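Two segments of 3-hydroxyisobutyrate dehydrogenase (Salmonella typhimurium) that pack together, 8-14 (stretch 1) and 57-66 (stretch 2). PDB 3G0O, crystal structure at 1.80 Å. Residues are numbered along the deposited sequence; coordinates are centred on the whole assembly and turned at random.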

# COMPACT_ATOMS: atom_id res chain seq x y z
N PHE A 8 -18.39 -33.52 8.97
CA PHE A 8 -18.03 -32.33 9.75
C PHE A 8 -19.04 -31.22 9.47
O PHE A 8 -19.22 -30.81 8.33
N HIS A 9 -19.70 -30.75 10.52
CA HIS A 9 -20.68 -29.69 10.39
C HIS A 9 -20.11 -28.37 10.88
O HIS A 9 -19.60 -28.28 11.99
N VAL A 10 -20.20 -27.36 10.03
CA VAL A 10 -19.70 -26.03 10.37
C VAL A 10 -20.79 -25.00 10.14
O VAL A 10 -21.47 -25.04 9.11
N GLY A 11 -20.97 -24.10 11.09
CA GLY A 11 -21.96 -23.06 10.95
C GLY A 11 -21.29 -21.71 10.81
O GLY A 11 -20.40 -21.37 11.59
N ILE A 12 -21.69 -20.94 9.80
CA ILE A 12 -21.13 -19.61 9.56
C ILE A 12 -22.16 -18.57 9.97
O ILE A 12 -23.24 -18.50 9.38
N VAL A 13 -21.82 -17.76 10.97
CA VAL A 13 -22.72 -16.72 11.45
C VAL A 13 -22.21 -15.37 10.96
O VAL A 13 -21.11 -14.95 11.32
N GLY A 14 -23.01 -14.70 10.14
CA GLY A 14 -22.60 -13.43 9.58
C GLY A 14 -22.26 -13.71 8.13
O GLY A 14 -21.15 -14.15 7.82
N SER A 57 -30.97 -16.90 12.72
CA SER A 57 -30.03 -17.13 13.81
C SER A 57 -29.49 -18.55 13.72
O SER A 57 -29.99 -19.36 12.94
N ALA A 58 -28.48 -18.84 14.53
CA ALA A 58 -27.86 -20.15 14.53
C ALA A 58 -28.43 -21.09 15.59
O ALA A 58 -27.94 -22.21 15.76
N ARG A 59 -29.47 -20.65 16.30
CA ARG A 59 -30.09 -21.48 17.34
C ARG A 59 -30.60 -22.81 16.79
O ARG A 59 -30.59 -23.81 17.49
N GLU A 60 -31.02 -22.82 15.53
CA GLU A 60 -31.55 -24.03 14.90
C GLU A 60 -30.49 -25.13 14.70
O GLU A 60 -30.83 -26.32 14.71
N PHE A 61 -29.23 -24.75 14.51
CA PHE A 61 -28.19 -25.75 14.27
C PHE A 61 -26.99 -25.74 15.21
O PHE A 61 -26.14 -26.62 15.13
N ALA A 62 -26.91 -24.75 16.10
CA ALA A 62 -25.79 -24.65 17.03
C ALA A 62 -25.55 -25.95 17.81
O ALA A 62 -24.41 -26.27 18.16
N GLY A 63 -26.62 -26.69 18.07
CA GLY A 63 -26.50 -27.92 18.81
C GLY A 63 -25.88 -29.10 18.07
O GLY A 63 -25.61 -30.13 18.69
N VAL A 64 -25.63 -28.96 16.77
CA VAL A 64 -25.05 -30.07 16.02
C VAL A 64 -23.73 -29.76 15.32
O VAL A 64 -23.04 -30.68 14.87
N VAL A 65 -23.38 -28.49 15.22
CA VAL A 65 -22.14 -28.13 14.54
C VAL A 65 -20.89 -28.51 15.33
O VAL A 65 -20.87 -28.48 16.56
N ASP A 66 -19.85 -28.86 14.58
CA ASP A 66 -18.56 -29.22 15.16
C ASP A 66 -17.78 -27.92 15.35
O ASP A 66 -16.88 -27.83 16.18

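The polar centre of this contact is a pair of hydrogen bonds between His9 and Asp66. The backbone N of His9 donates to OD2 of Asp66 at 2.7 Å, almost in line, with an N-H...O angle of 174°. In return the backbone N of Asp66 donates to the carbonyl O of His9, again at 2.7 Å, with the angle bent to 152°. Both main-chain polar groups of His9 are therefore satisfied by one residue. Aspartate suits the place because its short side chain, with chi1 at -65° (m), brings a carboxylate oxygen to the strand's amide while its own amide reaches the carbonyl. The other carboxylate oxygen, OD1, is hydrogen-bonded elsewhere in the structure.

The CA-to-CB bond of His9 points toward stretch 2, and its m rotamer places Asp66 OD2 at the ring edge, near the ring plane. Its ND1 finds a hydrogen-bond partner elsewhere in the structure. Phe8 starts sideways, but its t rotamer brings the ring nearer, so that Asp66 CB lies over one face, 3.8 Å from the ring centroid, in a CH-pi contact. Asp66 thus offers its carboxylate to a backbone amide and its methylene to an aromatic face.

Farther along the strand the packing becomes apolar. Gly11 leaves space for Phe61, whose p rotamer sets CE1 3.9 Å from Gly11 CA; a CB on Gly11 would clash with that ring atom and sit tightly against Val65 CG1. Val65, an m rotamer, places CG1 3.8 Å from Gly11 N. Val13, in the t rotamer, meets the small side chain of Ala58, CG2 to CB at 3.9 Å. Val10 and Ile12 point away from stretch 2.

Within stretch 2, Ala58 O accepts from the backbone N atoms of both Phe61 and Ala62, satisfying these amides within the segment itself.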

# COMPACT_ATOMS: atom_id res chain seq x y z
CB PHE A 8 -16.64 -31.84 9.36
CG PHE A 8 -16.10 -30.75 10.25
CD1 PHE A 8 -15.34 -31.07 11.36
CD2 PHE A 8 -16.38 -29.41 9.97
CE1 PHE A 8 -14.85 -30.06 12.20
CE2 PHE A 8 -15.89 -28.40 10.81
CZ PHE A 8 -15.12 -28.73 11.92
CB HIS A 9 -21.95 -30.03 11.18
CG HIS A 9 -22.77 -31.11 10.56
ND1 HIS A 9 -23.97 -30.86 9.92
CD2 HIS A 9 -22.55 -32.44 10.44
CE1 HIS A 9 -24.45 -31.99 9.44
NE2 HIS A 9 -23.61 -32.97 9.74
CB VAL A 10 -18.46 -25.66 9.52
CG1 VAL A 10 -18.80 -25.74 8.04
CG2 VAL A 10 -17.97 -24.27 9.89
CB ILE A 12 -20.80 -19.38 8.06
CG1 ILE A 12 -19.92 -20.52 7.54
CG2 ILE A 12 -20.10 -18.03 7.89
CD1 ILE A 12 -18.59 -20.66 8.26
CB VAL A 13 -22.79 -16.71 12.99
CG1 VAL A 13 -23.84 -15.71 13.46
CG2 VAL A 13 -23.13 -18.10 13.50
CB SER A 57 -30.70 -16.92 15.16
OG SER A 57 -31.41 -18.08 15.56
CB ALA A 58 -26.35 -20.00 14.74
CB ARG A 59 -31.25 -20.73 18.02
CG ARG A 59 -30.86 -19.37 18.60
CD ARG A 59 -31.99 -18.71 19.40
NE ARG A 59 -31.82 -17.26 19.38
CZ ARG A 59 -32.16 -16.49 18.35
NH1 ARG A 59 -32.70 -17.03 17.27
NH2 ARG A 59 -31.92 -15.18 18.38
CB GLU A 60 -32.18 -23.71 13.54
CG GLU A 60 -32.71 -22.26 13.38
CD GLU A 60 -34.06 -22.02 14.02
OE1 GLU A 60 -34.25 -22.41 15.20
OE2 GLU A 60 -34.93 -21.41 13.36
CB PHE A 61 -27.71 -25.64 12.81
CG PHE A 61 -27.19 -24.28 12.44
CD1 PHE A 61 -25.94 -23.85 12.89
CD2 PHE A 61 -27.95 -23.41 11.67
CE1 PHE A 61 -25.45 -22.58 12.56
CE2 PHE A 61 -27.48 -22.14 11.33
CZ PHE A 61 -26.23 -21.72 11.78
CB ALA A 62 -26.02 -23.50 18.00
CB VAL A 64 -26.02 -30.61 14.94
CG1 VAL A 64 -27.34 -30.99 15.59
CG2 VAL A 64 -26.22 -29.57 13.85
CB VAL A 65 -22.08 -26.61 14.24
CG1 VAL A 65 -23.17 -26.23 13.26
CG2 VAL A 65 -22.20 -25.81 15.53
CB ASP A 66 -17.81 -30.14 14.20
CG ASP A 66 -18.51 -31.47 14.01
OD1 ASP A 66 -18.54 -32.25 14.98
OD2 ASP A 66 -19.05 -31.72 12.91